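Local coordinates for beta-fructofuranosidase (PDB 6NOB), which probably hydrolyses beta-fructofuranosides such as sucrose, at residues G140-F145 with F441-G446; D378-D383 with V387-L392; L551-D556 with R560-G565; S323-P328 with T566-V571. One frame throughout, in Å; residues are numbered along the deposited sequence.

The four contacts sample the two domains of the core GH32 fold, a five-bladed beta-propeller and the beta-sandwich that follows it, to which this chain adds N-terminal sheets. Interactions 1 and 2 lie in the propeller, their centres about 17 Å apart. Between the two segments of interaction 1, 295 residues intervene, and the hairpin of interaction 2 falls among them. Interaction 3, about 29 Å from interaction 2 between centres, is a hairpin of the sandwich. Interaction 4 ties the domains together: 323-328 comes from a propeller loop, whereas 566-571 follows directly on 560-565. Interactions 3 and 4 therefore touch, with centres about 16 Å apart. One hairpin is sampled in each domain, while the contacts distant in sequence join strands and domains.

Interaction 1: G140-F145 with F441-G446; sequences GRYHLF and FADDNG
Tyr142 and Phe441 meet with their side chains crossing at about a right angle. Tyr142 CD1 lies 3.8 Å from Phe441 CZ and meets the edge of the phenylalanine ring, near its plane, while Phe441 CE2 in turn lies in the plane of the tyrosine ring. The tyrosine reaches across because its CG stands anti to the carbonyl carbon (chi1 -58°), which carries the ring out toward the turn at 443-446. There Asp443 runs alongside it, pointing the same way, with its carboxylate nearly coplanar with the ring (29°). Asp443 CB comes to 4.0 Å from Tyr142 CE1, at the ring edge. The phenol is not what holds the acid: Asp443 OD2 forms a salt bridge with Arg447, and OD1 takes a weak bond from Asn445 N. The bond from Gly446 N to Asp443 O, at 2.9 Å, closes a type I turn that begins at this aspartate. A leucine in place of Tyr142 would probably leave the rim of Phe441 and the methylene of Asp443 without their shared neighbour, opening a gap in a buried spot. Around the contact, Gln137 and Leu135 of strand 127-138 fill in between the segments and Ile449 of strand 448-454 packs on Phe441; strands 141-149 and 435-442 belong to one curled sheet, consistent with the first and last blades of the propeller meeting here.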
loop_
_atom_site.group_PDB
_atom_site.type_symbol
_atom_site.label_atom_id
_atom_site.label_comp_id
_atom_site.label_asym_id
_atom_site.label_seq_id
_atom_site.Cartn_x
_atom_site.Cartn_y
_atom_site.Cartn_z
ATOM N N GLY A 140 3.456 21.769 1.850
ATOM C CA GLY A 140 4.779 21.540 1.317
ATOM C C GLY A 140 5.320 20.133 1.462
ATOM O O GLY A 140 6.399 19.846 0.927
ATOM N N ARG A 141 4.619 19.242 2.158
ATOM C CA ARG A 141 5.111 17.896 2.399
ATOM C C ARG A 141 4.151 16.861 1.830
ATOM O O ARG A 141 2.936 17.074 1.780
ATOM C CB ARG A 141 5.306 17.637 3.896
ATOM C CG ARG A 141 6.267 18.590 4.583
ATOM C CD ARG A 141 6.264 18.358 6.084
ATOM N NE ARG A 141 6.545 19.577 6.835
ATOM C CZ ARG A 141 7.725 19.864 7.373
ATOM N NH1 ARG A 141 7.893 20.997 8.040
ATOM N NH2 ARG A 141 8.738 19.014 7.245
ATOM N N TYR A 142 4.714 15.735 1.394
ATOM C CA TYR A 142 3.926 14.573 1.006
ATOM C C TYR A 142 3.684 13.709 2.236
ATOM O O TYR A 142 4.622 13.402 2.979
ATOM C CB TYR A 142 4.637 13.760 -0.074
ATOM C CG TYR A 142 4.962 14.541 -1.327
ATOM C CD1 TYR A 142 3.999 14.757 -2.303
ATOM C CD2 TYR A 142 6.235 15.058 -1.536
ATOM C CE1 TYR A 142 4.291 15.466 -3.450
ATOM C CE2 TYR A 142 6.537 15.769 -2.682
ATOM C CZ TYR A 142 5.560 15.970 -3.635
ATOM O OH TYR A 142 5.851 16.678 -4.777
ATOM N N HIS A 143 2.431 13.321 2.448
ATOM C CA HIS A 143 2.034 12.568 3.627
ATOM C C HIS A 143 1.639 11.155 3.228
ATOM O O HIS A 143 0.811 10.965 2.331
ATOM C CB HIS A 143 0.879 13.255 4.356
ATOM C CG HIS A 143 1.311 14.399 5.218
ATOM N ND1 HIS A 143 1.441 14.293 6.586
ATOM C CD2 HIS A 143 1.661 15.669 4.905
ATOM C CE1 HIS A 143 1.842 15.451 7.080
ATOM N NE2 HIS A 143 1.983 16.303 6.081
ATOM N N LEU A 144 2.230 10.175 3.902
ATOM C CA LEU A 144 1.948 8.765 3.670
ATOM C C LEU A 144 1.451 8.153 4.974
ATOM O O LEU A 144 2.216 8.023 5.937
ATOM C CB LEU A 144 3.191 8.037 3.163
ATOM C CG LEU A 144 3.148 6.511 3.125
ATOM C CD1 LEU A 144 2.040 6.023 2.206
ATOM C CD2 LEU A 144 4.495 5.972 2.678
ATOM N N PHE A 145 0.172 7.803 5.013
ATOM C CA PHE A 145 -0.371 6.974 6.077
ATOM C C PHE A 145 -0.439 5.533 5.588
ATOM O O PHE A 145 -0.371 5.262 4.386
ATOM C CB PHE A 145 -1.759 7.456 6.511
ATOM C CG PHE A 145 -1.796 8.894 6.966
ATOM C CD1 PHE A 145 -1.933 9.926 6.048
ATOM C CD2 PHE A 145 -1.710 9.211 8.314
ATOM C CE1 PHE A 145 -1.972 11.244 6.468
ATOM C CE2 PHE A 145 -1.749 10.529 8.739
ATOM C CZ PHE A 145 -1.881 11.545 7.817
ATOM N N PHE A 441 -3.244 10.278 -5.604
ATOM C CA PHE A 441 -3.532 11.650 -5.209
ATOM C C PHE A 441 -2.971 12.590 -6.266
ATOM O O PHE A 441 -2.170 12.197 -7.118
ATOM C CB PHE A 441 -2.962 11.972 -3.820
ATOM C CG PHE A 441 -1.470 12.161 -3.794
ATOM C CD1 PHE A 441 -0.612 11.070 -3.800
ATOM C CD2 PHE A 441 -0.926 13.436 -3.754
ATOM C CE1 PHE A 441 0.763 11.249 -3.771
ATOM C CE2 PHE A 441 0.444 13.624 -3.727
ATOM C CZ PHE A 441 1.292 12.531 -3.735
ATOM N N ALA A 442 -3.415 13.841 -6.206
ATOM C CA ALA A 442 -2.941 14.899 -7.087
ATOM C C ALA A 442 -2.128 15.888 -6.265
ATOM O O ALA A 442 -2.663 16.522 -5.349
ATOM C CB ALA A 442 -4.109 15.606 -7.776
ATOM N N ASP A 443 -0.843 16.022 -6.590
ATOM C CA ASP A 443 0.002 16.965 -5.873
ATOM C C ASP A 443 -0.347 18.398 -6.288
ATOM O O ASP A 443 -1.254 18.641 -7.090
ATOM C CB ASP A 443 1.483 16.631 -6.086
ATOM C CG ASP A 443 1.987 16.943 -7.497
ATOM O OD1 ASP A 443 1.199 17.365 -8.371
ATOM O OD2 ASP A 443 3.204 16.761 -7.731
ATOM N N ASP A 444 0.390 19.364 -5.736
ATOM C CA ASP A 444 0.042 20.766 -5.949
ATOM C C ASP A 444 0.173 21.188 -7.407
ATOM O O ASP A 444 -0.431 22.190 -7.806
ATOM C CB ASP A 444 0.907 21.664 -5.065
ATOM C CG ASP A 444 0.492 21.620 -3.606
ATOM O OD1 ASP A 444 -0.714 21.776 -3.323
ATOM O OD2 ASP A 444 1.374 21.427 -2.744
ATOM N N ASN A 445 0.932 20.449 -8.215
ATOM C CA ASN A 445 1.084 20.752 -9.630
ATOM C C ASN A 445 0.179 19.905 -10.516
ATOM O O ASN A 445 0.340 19.918 -11.740
ATOM C CB ASN A 445 2.543 20.575 -10.052
ATOM C CG ASN A 445 3.463 21.591 -9.401
ATOM O OD1 ASN A 445 4.497 21.237 -8.835
ATOM N ND2 ASN A 445 3.088 22.865 -9.476
ATOM N N GLY A 446 -0.766 19.172 -9.933
ATOM C CA GLY A 446 -1.694 18.380 -10.710
ATOM C C GLY A 446 -1.182 17.029 -11.161
ATOM O O GLY A 446 -1.905 16.323 -11.879
#

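Interaction 2: D378-D383 with V387-L392; sequences DLFQVD and VAVGAL
Phe380 and Val387 form the tight part of this beta hairpin, in which strands 377-382 and 385-396 run antiparallel. They are a hydrogen-bonded pair, with Val387 N giving a short, straight bond of 2.7 Å (173°) to Phe380 O and Phe380 N returning one of 3.0 Å to Val387 O. Phe380 CG is placed between the backbone N and the carbonyl carbon of its own residue (chi1 55°), which lays the ring alongside the valine: Val387 CB stands over one face, 4.2 Å from the ring centroid, in a CH-pi contact. The methyl CG2 of Val389 approaches the same ring at CE2, 4.0 Å away. Leu478 and Ser440 also pack on Phe380, so this face of the hairpin lies against the strands of a neighbouring sheet. On the reverse side, Leu379 CD1 meets Ala388 CB at 3.9 Å, a small patch that Met276 extends.

Toward the turn the fit is slacker. Val382 CG1 stays 4.3 Å from Val387 CG2, and beyond it Asp383 is exposed. The other end is also less regular, since Asp378 N makes just a weak bond to Val389 O, whereas Val389 N binds Asp378 O well. The buried carboxylate of Asp378 bonds through OD2 to Ser440, and its OD1 takes a weak bond from Leu379 N. The chemistry is thus mainly backbone pairing plus hydrocarbon and aromatic packing, with this buried acid served both from its own strand and from strand 435-442.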
loop_
_atom_site.group_PDB
_atom_site.type_symbol
_atom_site.label_atom_id
_atom_site.label_comp_id
_atom_site.label_asym_id
_atom_site.label_seq_id
_atom_site.Cartn_x
_atom_site.Cartn_y
_atom_site.Cartn_z
ATOM N N ASP A 378 -10.718 3.880 -6.542
ATOM C CA ASP A 378 -10.255 5.231 -6.813
ATOM C C ASP A 378 -10.918 5.705 -8.097
ATOM O O ASP A 378 -11.096 4.922 -9.034
ATOM C CB ASP A 378 -8.727 5.294 -6.938
ATOM C CG ASP A 378 -8.167 6.667 -6.600
ATOM O OD1 ASP A 378 -8.943 7.646 -6.605
ATOM O OD2 ASP A 378 -6.951 6.766 -6.325
ATOM N N LEU A 379 -11.294 6.980 -8.123
ATOM C CA LEU A 379 -11.938 7.579 -9.285
ATOM C C LEU A 379 -11.356 8.968 -9.477
ATOM O O LEU A 379 -11.447 9.809 -8.577
ATOM C CB LEU A 379 -13.458 7.646 -9.109
ATOM C CG LEU A 379 -14.274 8.096 -10.322
ATOM C CD1 LEU A 379 -14.217 7.051 -11.428
ATOM C CD2 LEU A 379 -15.708 8.378 -9.914
ATOM N N PHE A 380 -10.749 9.203 -10.635
ATOM C CA PHE A 380 -10.107 10.478 -10.910
ATOM C C PHE A 380 -10.105 10.708 -12.413
ATOM O O PHE A 380 -10.494 9.838 -13.198
ATOM C CB PHE A 380 -8.682 10.514 -10.348
ATOM C CG PHE A 380 -7.817 9.379 -10.821
ATOM C CD1 PHE A 380 -7.076 9.494 -11.987
ATOM C CD2 PHE A 380 -7.754 8.193 -10.104
ATOM C CE1 PHE A 380 -6.285 8.445 -12.429
ATOM C CE2 PHE A 380 -6.964 7.142 -10.540
ATOM C CZ PHE A 380 -6.229 7.268 -11.703
ATOM N N GLN A 381 -9.651 11.896 -12.807
ATOM C CA GLN A 381 -9.523 12.260 -14.209
ATOM C C GLN A 381 -8.098 12.711 -14.488
ATOM O O GLN A 381 -7.501 13.440 -13.691
ATOM C CB GLN A 381 -10.511 13.362 -14.589
ATOM C CG GLN A 381 -11.935 12.858 -14.698
ATOM C CD GLN A 381 -12.949 13.968 -14.807
ATOM O OE1 GLN A 381 -12.624 15.143 -14.637
ATOM N NE2 GLN A 381 -14.193 13.603 -15.087
ATOM N N VAL A 382 -7.555 12.266 -15.618
ATOM C CA VAL A 382 -6.208 12.644 -16.029
ATOM C C VAL A 382 -6.159 12.671 -17.552
ATOM O O VAL A 382 -6.744 11.813 -18.222
ATOM C CB VAL A 382 -5.149 11.694 -15.421
ATOM C CG1 VAL A 382 -5.185 10.322 -16.081
ATOM C CG2 VAL A 382 -3.766 12.306 -15.524
ATOM N N ASP A 383 -5.478 13.687 -18.092
ATOM C CA ASP A 383 -5.363 13.906 -19.531
ATOM C C ASP A 383 -6.718 13.791 -20.228
ATOM O O ASP A 383 -6.821 13.195 -21.306
ATOM C CB ASP A 383 -4.351 12.930 -20.154
ATOM C CG ASP A 383 -2.984 12.951 -19.455
ATOM O OD1 ASP A 383 -2.347 14.021 -19.352
ATOM O OD2 ASP A 383 -2.532 11.875 -19.017
ATOM N N VAL A 387 -10.845 7.813 -15.013
ATOM C CA VAL A 387 -10.217 6.525 -14.738
ATOM C C VAL A 387 -10.720 6.003 -13.401
ATOM O O VAL A 387 -10.713 6.733 -12.402
ATOM C CB VAL A 387 -8.680 6.629 -14.725
ATOM C CG1 VAL A 387 -8.060 5.269 -14.437
ATOM C CG2 VAL A 387 -8.165 7.192 -16.047
ATOM N N ALA A 388 -11.148 4.742 -13.379
ATOM C CA ALA A 388 -11.458 4.032 -12.147
ATOM C C ALA A 388 -10.446 2.913 -11.941
ATOM O O ALA A 388 -10.058 2.231 -12.896
ATOM C CB ALA A 388 -12.877 3.458 -12.167
ATOM N N VAL A 389 -10.014 2.738 -10.694
ATOM C CA VAL A 389 -9.019 1.738 -10.322
ATOM C C VAL A 389 -9.536 0.983 -9.104
ATOM O O VAL A 389 -9.999 1.600 -8.138
ATOM C CB VAL A 389 -7.650 2.383 -10.020
ATOM C CG1 VAL A 389 -6.641 1.330 -9.615
ATOM C CG2 VAL A 389 -7.146 3.167 -11.225
ATOM N N GLY A 390 -9.466 -0.346 -9.151
ATOM C CA GLY A 390 -9.932 -1.159 -8.044
ATOM C C GLY A 390 -9.392 -2.568 -8.130
ATOM O O GLY A 390 -9.002 -3.043 -9.201
ATOM N N ALA A 391 -9.378 -3.238 -6.980
ATOM C CA ALA A 391 -8.845 -4.586 -6.855
ATOM C C ALA A 391 -9.978 -5.597 -6.721
ATOM O O ALA A 391 -11.019 -5.316 -6.123
ATOM C CB ALA A 391 -7.908 -4.689 -5.650
ATOM N N LEU A 392 -9.759 -6.789 -7.276
ATOM C CA LEU A 392 -10.783 -7.825 -7.371
ATOM C C LEU A 392 -10.483 -8.933 -6.367
ATOM O O LEU A 392 -9.547 -9.715 -6.555
ATOM C CB LEU A 392 -10.855 -8.372 -8.794
ATOM C CG LEU A 392 -11.242 -7.322 -9.835
ATOM C CD1 LEU A 392 -10.969 -7.822 -11.244
ATOM C CD2 LEU A 392 -12.703 -6.931 -9.673
#

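Interaction 3: L551-D556 with R560-G565; sequences LLQRTD and RLVAKG
Gln553 and Arg560 make the polar centre of this hairpin of the sandwich domain. Gln553 N donates to Arg560 O, 2.9 Å away (174°), and Arg560 N returns a bond of 3.0 Å to Gln553 O. That carbonyl is gripped a second time by a water, which donates to it at 3.0 Å and accepts from Arg560 NH1 at 2.8 Å. The bend of the arginine chain at chi3 (75°) turns the guanidinium back toward this water. At the next hydrogen-bonded pair, Leu551 and Val562 exchange two more backbone bonds.

Packing divides between the two faces. Leu552 CD1 touches Leu561 CD2 at 3.8 Å on the buried side, where Leu561 also meets Leu536 and Met605. On the opposite face, Leu551 CB rests against Val562 CB, and Gln553 NE2 lies 4.0 Å from Val562 CG2. The exposed Lys564 side chain slants across Leu551, NZ coming to 3.8 Å from CD1. This second face is mixed, buried at Leu551 against Ile533 and Val535 and more open at Gln553, Arg560 and Lys564.

The Gln553 carbonyl thus takes both a backbone N-H and a water held by the guanidinium, whose NE is paired with Asp572 in a salt bridge.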
loop_
_atom_site.group_PDB
_atom_site.type_symbol
_atom_site.label_atom_id
_atom_site.label_comp_id
_atom_site.label_asym_id
_atom_site.label_seq_id
_atom_site.Cartn_x
_atom_site.Cartn_y
_atom_site.Cartn_z
ATOM N N LEU A 551 13.647 -13.678 -14.077
ATOM C CA LEU A 551 13.927 -13.342 -15.464
ATOM C C LEU A 551 12.836 -12.452 -16.037
ATOM O O LEU A 551 11.669 -12.537 -15.647
ATOM C CB LEU A 551 14.029 -14.591 -16.349
ATOM C CG LEU A 551 14.695 -15.844 -15.792
ATOM C CD1 LEU A 551 14.461 -17.010 -16.737
ATOM C CD2 LEU A 551 16.177 -15.604 -15.594
ATOM N N LEU A 552 13.237 -11.594 -16.969
ATOM C CA LEU A 552 12.342 -11.069 -17.989
ATOM C C LEU A 552 12.692 -11.771 -19.293
ATOM O O LEU A 552 13.842 -11.717 -19.739
ATOM C CB LEU A 552 12.466 -9.555 -18.144
ATOM C CG LEU A 552 11.380 -8.964 -19.046
ATOM C CD1 LEU A 552 10.038 -8.898 -18.321
ATOM C CD2 LEU A 552 11.781 -7.601 -19.584
ATOM N N GLN A 553 11.714 -12.444 -19.890
ATOM C CA GLN A 553 11.977 -13.282 -21.050
ATOM C C GLN A 553 10.909 -13.048 -22.104
ATOM O O GLN A 553 9.717 -13.004 -21.787
ATOM C CB GLN A 553 12.016 -14.761 -20.654
ATOM C CG GLN A 553 12.191 -15.712 -21.816
ATOM C CD GLN A 553 12.561 -17.107 -21.361
ATOM O OE1 GLN A 553 13.361 -17.788 -22.001
ATOM N NE2 GLN A 553 11.981 -17.541 -20.246
ATOM N N ARG A 554 11.340 -12.892 -23.351
ATOM C CA ARG A 554 10.436 -12.763 -24.483
ATOM C C ARG A 554 10.579 -13.986 -25.375
ATOM O O ARG A 554 11.697 -14.384 -25.717
ATOM C CB ARG A 554 10.715 -11.492 -25.287
ATOM C CG ARG A 554 9.771 -11.314 -26.466
ATOM C CD ARG A 554 9.854 -9.916 -27.045
ATOM N NE ARG A 554 11.180 -9.628 -27.577
ATOM C CZ ARG A 554 11.583 -8.423 -27.963
ATOM N NH1 ARG A 554 10.759 -7.387 -27.874
ATOM N NH2 ARG A 554 12.810 -8.255 -28.434
ATOM N N THR A 555 9.445 -14.577 -25.745
ATOM C CA THR A 555 9.430 -15.774 -26.575
ATOM C C THR A 555 8.256 -15.676 -27.535
ATOM O O THR A 555 7.103 -15.612 -27.097
ATOM C CB THR A 555 9.326 -17.038 -25.718
ATOM O OG1 THR A 555 10.432 -17.088 -24.810
ATOM C CG2 THR A 555 9.346 -18.275 -26.599
ATOM N N ASP A 556 8.555 -15.661 -28.834
ATOM C CA ASP A 556 7.542 -15.573 -29.884
ATOM C C ASP A 556 6.616 -14.379 -29.658
ATOM O O ASP A 556 5.389 -14.486 -29.707
ATOM C CB ASP A 556 6.747 -16.877 -29.991
ATOM C CG ASP A 556 7.641 -18.092 -30.158
ATOM O OD1 ASP A 556 8.724 -17.956 -30.768
ATOM O OD2 ASP A 556 7.260 -19.183 -29.682
ATOM N N ARG A 560 7.303 -11.671 -20.686
ATOM C CA ARG A 560 6.769 -11.986 -19.372
ATOM C C ARG A 560 7.893 -12.027 -18.349
ATOM O O ARG A 560 9.051 -12.290 -18.683
ATOM C CB ARG A 560 6.017 -13.325 -19.374
ATOM C CG ARG A 560 6.736 -14.440 -20.104
ATOM C CD ARG A 560 6.109 -15.796 -19.819
ATOM N NE ARG A 560 4.843 -15.994 -20.519
ATOM C CZ ARG A 560 4.739 -16.355 -21.795
ATOM N NH1 ARG A 560 5.829 -16.553 -22.523
ATOM N NH2 ARG A 560 3.542 -16.517 -22.345
ATOM N N LEU A 561 7.534 -11.747 -17.100
ATOM C CA LEU A 561 8.414 -12.026 -15.977
ATOM C C LEU A 561 8.328 -13.504 -15.622
ATOM O O LEU A 561 7.274 -14.133 -15.757
ATOM C CB LEU A 561 8.034 -11.175 -14.763
ATOM C CG LEU A 561 8.526 -9.726 -14.726
ATOM C CD1 LEU A 561 7.835 -8.963 -13.603
ATOM C CD2 LEU A 561 10.039 -9.666 -14.571
ATOM N N VAL A 562 9.453 -14.065 -15.183
ATOM C CA VAL A 562 9.527 -15.465 -14.778
ATOM C C VAL A 562 10.192 -15.537 -13.411
ATOM O O VAL A 562 11.263 -14.954 -13.207
ATOM C CB VAL A 562 10.301 -16.324 -15.795
ATOM C CG1 VAL A 562 10.107 -17.801 -15.489
ATOM C CG2 VAL A 562 9.865 -16.003 -17.220
ATOM N N ALA A 563 9.566 -16.254 -12.485
ATOM C CA ALA A 563 10.068 -16.410 -11.120
ATOM C C ALA A 563 10.298 -17.895 -10.850
ATOM O O ALA A 563 9.536 -18.531 -10.119
ATOM C CB ALA A 563 9.093 -15.793 -10.108
ATOM N N LYS A 564 11.361 -18.440 -11.437
ATOM C CA LYS A 564 11.638 -19.864 -11.315
ATOM C C LYS A 564 12.062 -20.214 -9.894
ATOM O O LYS A 564 12.792 -19.463 -9.242
ATOM C CB LYS A 564 12.722 -20.280 -12.311
ATOM C CG LYS A 564 12.293 -20.157 -13.764
ATOM C CD LYS A 564 13.367 -20.643 -14.729
ATOM C CE LYS A 564 12.743 -21.191 -16.009
ATOM N NZ LYS A 564 13.407 -20.663 -17.235
ATOM N N GLY A 565 11.598 -21.371 -9.420
ATOM C CA GLY A 565 11.887 -21.832 -8.079
ATOM C C GLY A 565 11.019 -21.239 -6.994
ATOM O O GLY A 565 11.067 -21.722 -5.853
HETATM O O HOH W 1 8.440 -15.644 -22.596
#

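Interaction 4: S323-P328 with T566-V571; sequences SPQGKP and TAVEDV
Two loops, one with a single type I beta turn and the other with two in succession, meet where the propeller faces the sandwich, and the bond between them is made by Gln325 and Ala567. The turn Ser323-Gly326 presents the glutamine; the turn Thr566-Glu569 presents the carbonyl. Gln325 NE2 donates to Ala567 O at 3.1 Å, with an N-H...O angle of 155°. The approach is from above the carbonyl plane, 52° out of it, so the donor does not sit on a lone pair, and the oxygen is itself tilted a little from the glutamine amide plane. Reaching it takes a bent chain: CG leaves anti to the carbonyl carbon and chi2 folds to -76°, swinging the amide toward the other loop. Ala567 CB lies 4.0 Å from the same nitrogen, a close but modest packing contact.

The accepting loop is held from within. Thr566 OG1 takes a bond from Val568 N at 3.1 Å, an ST turn, and is also bonded to Ala563 O of the preceding strand. On the other side Gly326 O is bonded to Arg396 NH1 and Trp319 NE1, which hold the glutamine's turn in the propeller. With an alanine here instead of Gln325, Ala567 O is likely to lose this donor and the loops their direct hydrogen bond. The amide's other end is engaged too: Gln325 OE1 lies 2.9 Å from a water that also approaches Asp570 OD2, at a longer 3.3 Å.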
loop_
_atom_site.group_PDB
_atom_site.type_symbol
_atom_site.label_atom_id
_atom_site.label_comp_id
_atom_site.label_asym_id
_atom_site.label_seq_id
_atom_site.Cartn_x
_atom_site.Cartn_y
_atom_site.Cartn_z
ATOM N N SER A 323 -7.938 -18.264 -1.835
ATOM C CA SER A 323 -6.533 -18.358 -1.477
ATOM C C SER A 323 -5.648 -18.091 -2.687
ATOM O O SER A 323 -6.005 -18.452 -3.813
ATOM C CB SER A 323 -6.199 -19.741 -0.900
ATOM O OG SER A 323 -6.012 -20.687 -1.935
ATOM N N PRO A 324 -4.483 -17.470 -2.474
ATOM C CA PRO A 324 -3.589 -17.158 -3.606
ATOM C C PRO A 324 -3.164 -18.370 -4.406
ATOM O O PRO A 324 -2.831 -18.226 -5.590
ATOM C CB PRO A 324 -2.381 -16.495 -2.927
ATOM C CG PRO A 324 -2.896 -16.005 -1.614
ATOM C CD PRO A 324 -3.946 -16.988 -1.191
ATOM N N GLN A 325 -3.157 -19.557 -3.807
ATOM C CA GLN A 325 -2.751 -20.775 -4.489
ATOM C C GLN A 325 -3.933 -21.643 -4.897
ATOM O O GLN A 325 -3.725 -22.722 -5.462
ATOM C CB GLN A 325 -1.801 -21.575 -3.596
ATOM C CG GLN A 325 -0.486 -20.873 -3.324
ATOM C CD GLN A 325 0.443 -20.931 -4.516
ATOM O OE1 GLN A 325 0.328 -21.819 -5.361
ATOM N NE2 GLN A 325 1.370 -19.985 -4.592
ATOM N N GLY A 326 -5.156 -21.192 -4.633
ATOM C CA GLY A 326 -6.315 -22.033 -4.883
ATOM C C GLY A 326 -6.473 -22.351 -6.357
ATOM O O GLY A 326 -6.335 -21.483 -7.223
ATOM N N LYS A 327 -6.763 -23.614 -6.642
ATOM C CA LYS A 327 -6.950 -24.093 -8.000
ATOM C C LYS A 327 -8.405 -23.940 -8.429
ATOM O O LYS A 327 -9.302 -23.820 -7.587
ATOM C CB LYS A 327 -6.496 -25.550 -8.100
ATOM C CG LYS A 327 -5.044 -25.750 -7.674
ATOM C CD LYS A 327 -4.647 -27.220 -7.634
ATOM C CE LYS A 327 -4.221 -27.648 -6.233
ATOM N NZ LYS A 327 -2.959 -26.975 -5.806
ATOM N N PRO A 328 -8.673 -23.915 -9.736
ATOM C CA PRO A 328 -10.033 -23.620 -10.199
ATOM C C PRO A 328 -11.007 -24.757 -9.933
ATOM O O PRO A 328 -10.646 -25.937 -9.930
ATOM C CB PRO A 328 -9.856 -23.389 -11.706
ATOM C CG PRO A 328 -8.596 -24.090 -12.057
ATOM C CD PRO A 328 -7.715 -24.006 -10.853
ATOM N N THR A 566 10.225 -20.219 -7.302
ATOM C CA THR A 566 9.369 -19.566 -6.325
ATOM C C THR A 566 8.005 -20.245 -6.261
ATOM O O THR A 566 7.670 -21.116 -7.068
ATOM C CB THR A 566 9.196 -18.090 -6.670
ATOM O OG1 THR A 566 8.195 -17.959 -7.685
ATOM C CG2 THR A 566 10.500 -17.512 -7.183
ATOM N N ALA A 567 7.203 -19.819 -5.283
ATOM C CA ALA A 567 5.849 -20.337 -5.132
ATOM C C ALA A 567 4.919 -19.895 -6.256
ATOM O O ALA A 567 3.826 -20.455 -6.387
ATOM C CB ALA A 567 5.270 -19.906 -3.784
ATOM N N VAL A 568 5.320 -18.913 -7.063
ATOM C CA VAL A 568 4.497 -18.436 -8.169
ATOM C C VAL A 568 5.199 -18.734 -9.486
ATOM O O VAL A 568 4.999 -18.033 -10.484
ATOM C CB VAL A 568 4.189 -16.933 -8.026
ATOM C CG1 VAL A 568 3.340 -16.685 -6.785
ATOM C CG2 VAL A 568 5.480 -16.123 -7.962
ATOM N N GLU A 569 6.026 -19.782 -9.494
ATOM C CA GLU A 569 6.713 -20.183 -10.717
ATOM C C GLU A 569 5.732 -20.600 -11.809
ATOM O O GLU A 569 6.044 -20.489 -13.001
ATOM C CB GLU A 569 7.687 -21.322 -10.409
ATOM C CG GLU A 569 8.527 -21.778 -11.589
ATOM C CD GLU A 569 9.397 -22.977 -11.262
ATOM O OE1 GLU A 569 10.408 -23.184 -11.967
ATOM O OE2 GLU A 569 9.072 -23.711 -10.302
ATOM N N ASP A 570 4.543 -21.066 -11.427
ATOM C CA ASP A 570 3.550 -21.577 -12.362
ATOM C C ASP A 570 2.639 -20.488 -12.922
ATOM O O ASP A 570 1.673 -20.807 -13.624
ATOM C CB ASP A 570 2.701 -22.661 -11.685
ATOM C CG ASP A 570 2.107 -22.200 -10.360
ATOM O OD1 ASP A 570 2.655 -21.257 -9.749
ATOM O OD2 ASP A 570 1.084 -22.778 -9.932
ATOM N N VAL A 571 2.923 -19.221 -12.631
ATOM C CA VAL A 571 2.062 -18.107 -13.009
ATOM C C VAL A 571 2.640 -17.427 -14.243
ATOM O O VAL A 571 3.847 -17.159 -14.306
ATOM C CB VAL A 571 1.912 -17.111 -11.848
ATOM C CG1 VAL A 571 1.100 -15.902 -12.288
ATOM C CG2 VAL A 571 1.270 -17.799 -10.654
HETATM O O HOH W 2 -1.285 -22.232 -7.722
#